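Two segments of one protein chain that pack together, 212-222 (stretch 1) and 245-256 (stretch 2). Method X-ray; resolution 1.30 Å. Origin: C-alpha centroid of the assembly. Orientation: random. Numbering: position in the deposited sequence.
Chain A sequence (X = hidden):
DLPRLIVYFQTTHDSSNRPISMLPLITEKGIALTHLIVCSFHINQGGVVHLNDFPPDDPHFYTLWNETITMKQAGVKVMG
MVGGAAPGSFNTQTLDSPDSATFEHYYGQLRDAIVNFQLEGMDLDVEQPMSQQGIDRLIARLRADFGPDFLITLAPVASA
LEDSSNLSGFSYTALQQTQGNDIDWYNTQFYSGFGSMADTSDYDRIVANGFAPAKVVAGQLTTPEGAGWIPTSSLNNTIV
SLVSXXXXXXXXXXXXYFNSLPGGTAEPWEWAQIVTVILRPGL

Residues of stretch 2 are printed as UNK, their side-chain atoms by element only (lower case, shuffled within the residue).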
# COMPACT_ATOMS: atom_id res chain seq x y z
N ALA A 212 -11.10 9.79 8.59
CA ALA A 212 -10.64 11.15 8.29
C ALA A 212 -10.00 11.24 6.91
O ALA A 212 -9.26 10.34 6.50
CB ALA A 212 -9.65 11.63 9.35
N PRO A 213 -10.28 12.33 6.18
CA PRO A 213 -9.64 12.51 4.88
C PRO A 213 -8.11 12.31 4.91
O PRO A 213 -7.55 11.71 4.01
CB PRO A 213 -9.98 13.96 4.51
CG PRO A 213 -11.28 14.19 5.17
CD PRO A 213 -11.21 13.44 6.48
N ALA A 214 -7.46 12.81 5.96
CA ALA A 214 -6.01 12.64 6.11
C ALA A 214 -5.59 11.18 6.11
O ALA A 214 -4.44 10.87 5.77
CB ALA A 214 -5.51 13.35 7.38
N LYS A 215 -6.49 10.28 6.49
CA LYS A 215 -6.15 8.85 6.53
C LYS A 215 -6.71 8.05 5.36
O LYS A 215 -6.51 6.84 5.30
CB LYS A 215 -6.62 8.22 7.83
CG LYS A 215 -6.02 8.86 9.06
CD LYS A 215 -6.57 8.17 10.27
CE LYS A 215 -5.72 6.97 10.54
NZ LYS A 215 -6.08 6.26 11.79
N VAL A 216 -7.41 8.70 4.43
CA VAL A 216 -7.97 7.98 3.28
C VAL A 216 -7.19 8.37 2.01
O VAL A 216 -7.36 9.46 1.46
CB VAL A 216 -9.48 8.24 3.11
CG1 VAL A 216 -10.03 7.41 1.96
CG2 VAL A 216 -10.22 7.91 4.39
N VAL A 217 -6.29 7.48 1.61
CA VAL A 217 -5.55 7.60 0.35
C VAL A 217 -6.39 6.96 -0.75
O VAL A 217 -6.89 5.83 -0.61
CB VAL A 217 -4.18 6.90 0.47
CG1 VAL A 217 -3.55 6.65 -0.88
CG2 VAL A 217 -3.25 7.75 1.32
N ALA A 218 -6.58 7.72 -1.82
CA ALA A 218 -7.34 7.27 -2.99
C ALA A 218 -6.53 6.34 -3.87
O ALA A 218 -5.67 6.79 -4.65
CB ALA A 218 -7.84 8.44 -3.77
N GLY A 219 -6.79 5.05 -3.75
CA GLY A 219 -6.10 4.05 -4.55
C GLY A 219 -6.63 3.96 -5.96
O GLY A 219 -7.85 4.00 -6.18
N GLN A 220 -5.70 3.81 -6.89
CA GLN A 220 -5.98 3.78 -8.33
C GLN A 220 -5.18 2.70 -9.05
O GLN A 220 -3.99 2.51 -8.79
CB GLN A 220 -5.60 5.13 -8.94
CG GLN A 220 -6.49 6.27 -8.50
CD GLN A 220 -7.83 6.22 -9.19
OE1 GLN A 220 -7.98 6.71 -10.31
NE2 GLN A 220 -8.82 5.61 -8.54
N LEU A 221 -5.85 2.00 -9.96
CA LEU A 221 -5.12 1.21 -10.93
C LEU A 221 -4.36 2.14 -11.87
O LEU A 221 -4.88 3.17 -12.31
CB LEU A 221 -6.08 0.33 -11.74
CG LEU A 221 -6.81 -0.78 -10.99
CD1 LEU A 221 -7.77 -1.50 -11.93
CD2 LEU A 221 -5.84 -1.78 -10.38
N THR A 222 -3.12 1.80 -12.18
CA THR A 222 -2.31 2.61 -13.09
C THR A 222 -2.55 2.24 -14.56
O THR A 222 -2.13 2.98 -15.46
CB THR A 222 -0.82 2.49 -12.79
OG1 THR A 222 -0.42 1.13 -12.94
CG2 THR A 222 -0.51 2.99 -11.37
N UNK A 245 -13.56 20.58 -0.40
CA UNK A 245 -14.32 20.16 0.78
C UNK A 245 -13.45 20.05 2.02
O UNK A 245 -13.84 20.52 3.10
c UNK A 245 -14.96 18.79 0.56
o UNK A 245 -17.70 17.17 0.11
o UNK A 245 -16.07 16.37 -1.11
c UNK A 245 -15.97 18.67 -0.56
c UNK A 245 -16.64 17.31 -0.53
N UNK A 246 -12.29 19.41 1.88
CA UNK A 246 -11.51 18.95 3.03
C UNK A 246 -10.19 19.68 3.24
O UNK A 246 -9.58 19.52 4.30
c UNK A 246 -13.55 16.69 3.76
c UNK A 246 -12.77 15.82 1.67
c UNK A 246 -11.27 17.43 2.95
c UNK A 246 -12.55 16.62 2.79
c UNK A 246 -14.94 15.18 2.51
o UNK A 246 -16.13 14.48 2.39
c UNK A 246 -13.96 15.08 1.53
c UNK A 246 -14.73 15.97 3.63
N UNK A 247 -9.75 20.44 2.25
CA UNK A 247 -8.46 21.13 2.32
C UNK A 247 -7.28 20.24 1.97
O UNK A 247 -6.47 20.57 1.10
N UNK A 248 -7.18 19.11 2.66
CA UNK A 248 -6.14 18.11 2.40
C UNK A 248 -6.79 16.73 2.34
O UNK A 248 -7.61 16.41 3.20
c UNK A 248 -5.08 18.11 3.50
o UNK A 248 -3.50 19.13 5.95
c UNK A 248 -4.37 19.44 3.74
c UNK A 248 -3.25 19.34 4.76
n UNK A 248 -2.01 19.45 4.30
N UNK A 249 -6.44 15.94 1.33
CA UNK A 249 -6.79 14.52 1.30
C UNK A 249 -5.55 13.67 1.65
O UNK A 249 -4.42 14.16 1.63
c UNK A 249 -8.75 14.73 -0.29
c UNK A 249 -6.39 14.31 -1.22
c UNK A 249 -6.62 13.41 -2.46
c UNK A 249 -7.38 14.07 -0.06
N UNK A 250 -5.77 12.40 1.94
CA UNK A 250 -4.65 11.53 2.30
C UNK A 250 -3.64 11.42 1.18
O UNK A 250 -2.45 11.32 1.42
N UNK A 251 -4.13 11.44 -0.06
CA UNK A 251 -3.28 11.39 -1.24
C UNK A 251 -3.78 10.34 -2.20
O UNK A 251 -4.98 10.03 -2.22
N UNK A 252 -2.87 9.83 -3.02
CA UNK A 252 -3.17 8.83 -4.05
C UNK A 252 -2.13 7.72 -4.00
O UNK A 252 -0.95 7.99 -3.78
c UNK A 252 -3.27 8.41 -6.58
c UNK A 252 -4.31 10.46 -5.60
c UNK A 252 -3.18 9.48 -5.48
N UNK A 253 -2.58 6.48 -4.19
CA UNK A 253 -1.67 5.37 -4.41
C UNK A 253 -1.96 4.74 -5.76
O UNK A 253 -3.08 4.82 -6.27
s UNK A 253 -3.18 2.18 -4.26
c UNK A 253 -2.93 3.51 -3.05
c UNK A 253 -4.22 1.12 -3.26
c UNK A 253 -1.66 4.34 -3.26
N UNK A 254 -0.92 4.16 -6.35
CA UNK A 254 -1.04 3.51 -7.65
C UNK A 254 -0.61 2.05 -7.61
O UNK A 254 0.51 1.73 -7.18
N UNK A 255 -1.50 1.18 -8.08
CA UNK A 255 -1.20 -0.24 -8.31
C UNK A 255 -1.08 -0.47 -9.83
O UNK A 255 -2.10 -0.38 -10.53
c UNK A 255 -1.90 -2.57 -7.93
c UNK A 255 -0.59 -3.14 -5.74
c UNK A 255 -2.10 -3.34 -9.03
c UNK A 255 0.31 -5.40 -5.75
c UNK A 255 -1.13 -3.36 -7.02
c UNK A 255 0.12 -4.16 -5.11
c UNK A 255 -2.30 -1.16 -7.74
c UNK A 255 -0.19 -5.64 -7.01
c UNK A 255 -0.91 -4.61 -7.63
n UNK A 255 -1.52 -4.57 -8.86
N UNK A 256 0.10 -0.75 -10.38
CA UNK A 256 1.41 -0.72 -9.70
C UNK A 256 2.41 -0.10 -10.69
O UNK A 256 2.04 0.30 -11.80
c UNK A 256 1.87 -3.11 -10.47
c UNK A 256 1.85 -2.13 -9.29
o UNK A 256 2.82 -5.22 -10.99
o UNK A 256 4.05 -3.86 -9.79
c UNK A 256 2.99 -4.13 -10.40

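Position 245 carries three carbons in a row, the third bearing two oxygens; this carboxylate chain is Glu245, and it stays clear of stretch 1. At 246 one carbon leads to a six-carbon ring bearing one oxygen, so the residue is Tyr246. Pro213 CG lies 3.9 Å from the centroid of the Tyr246 ring and 25° off its normal, a CH-pi contact over the face.

Position 247 has no side-chain atoms: Gly247, which leaves the helix with phi 81°, a value that favours glycine. Position 248 has three carbons, the third carrying one oxygen and one nitrogen. That amide is Gln248, whose backbone O sits 3.7 Å from Pro213 CB. At 249 four carbons fork at the first, one arm being two carbons long, which identifies Ile249; its CB points sideways to stretch 1.

Position 250 is bare, and an ideal CB would fall 2.6 Å from Val216 O, a clash; it is Gly250. Its N makes a weak hydrogen bond to Val216 O (3.4 Å, 126°). Position 251, also bare, has phi/psi of 131/-154, where a CB would jam against the preceding carbonyl: Gly251. Its O accepts from Ala218 N at 2.8 Å.

Three carbons at 252, one carrying the other two, give Val252, with CG2 4.5 Å from Ala218 CB. At 253 an unbranched chain of two carbons, sulfur and a terminal carbon is Met253. Its SD approaches Gly219 CA to 3.5 Å, and a CB on Gly219 would stand 2.6 Å from Met253 CE, so the absent side chain leaves room for the thioether.

Position 254 lacks a side chain; an ideal CB would clash with Thr222 CG2 at 3.0 Å. This is Gly254. At 255 a carbon joins fused five- and six-membered rings holding eight carbons and one nitrogen: Trp255, with CD1 4.3 Å from Leu221 CD2. Position 256 has three carbons, the third bearing two oxygens, hence Glu256, preceded by a cis peptide. Its CB points away, but its backbone O accepts from Thr222 OG1 at 2.8 Å.

The contact works chiefly as a parallel strand pairing. Hydrogen bonds alternate across it: Met253 N to Ala218 O (3.1 Å), Gln220 N to Met253 O (2.9 Å), Trp255 N to Gln220 O (2.9 Å) and Thr222 N to Trp255 O (2.9 Å). Val217 CG1 packs 3.8 Å from Met253 CB on one face, while Ala218 and Val252 share the other. The Pro213–Tyr246 contact extends the interface beyond the strands, and 721 Å² is buried in all.

Stretch 2, residues 245-256: EYGQIGGVMGWE
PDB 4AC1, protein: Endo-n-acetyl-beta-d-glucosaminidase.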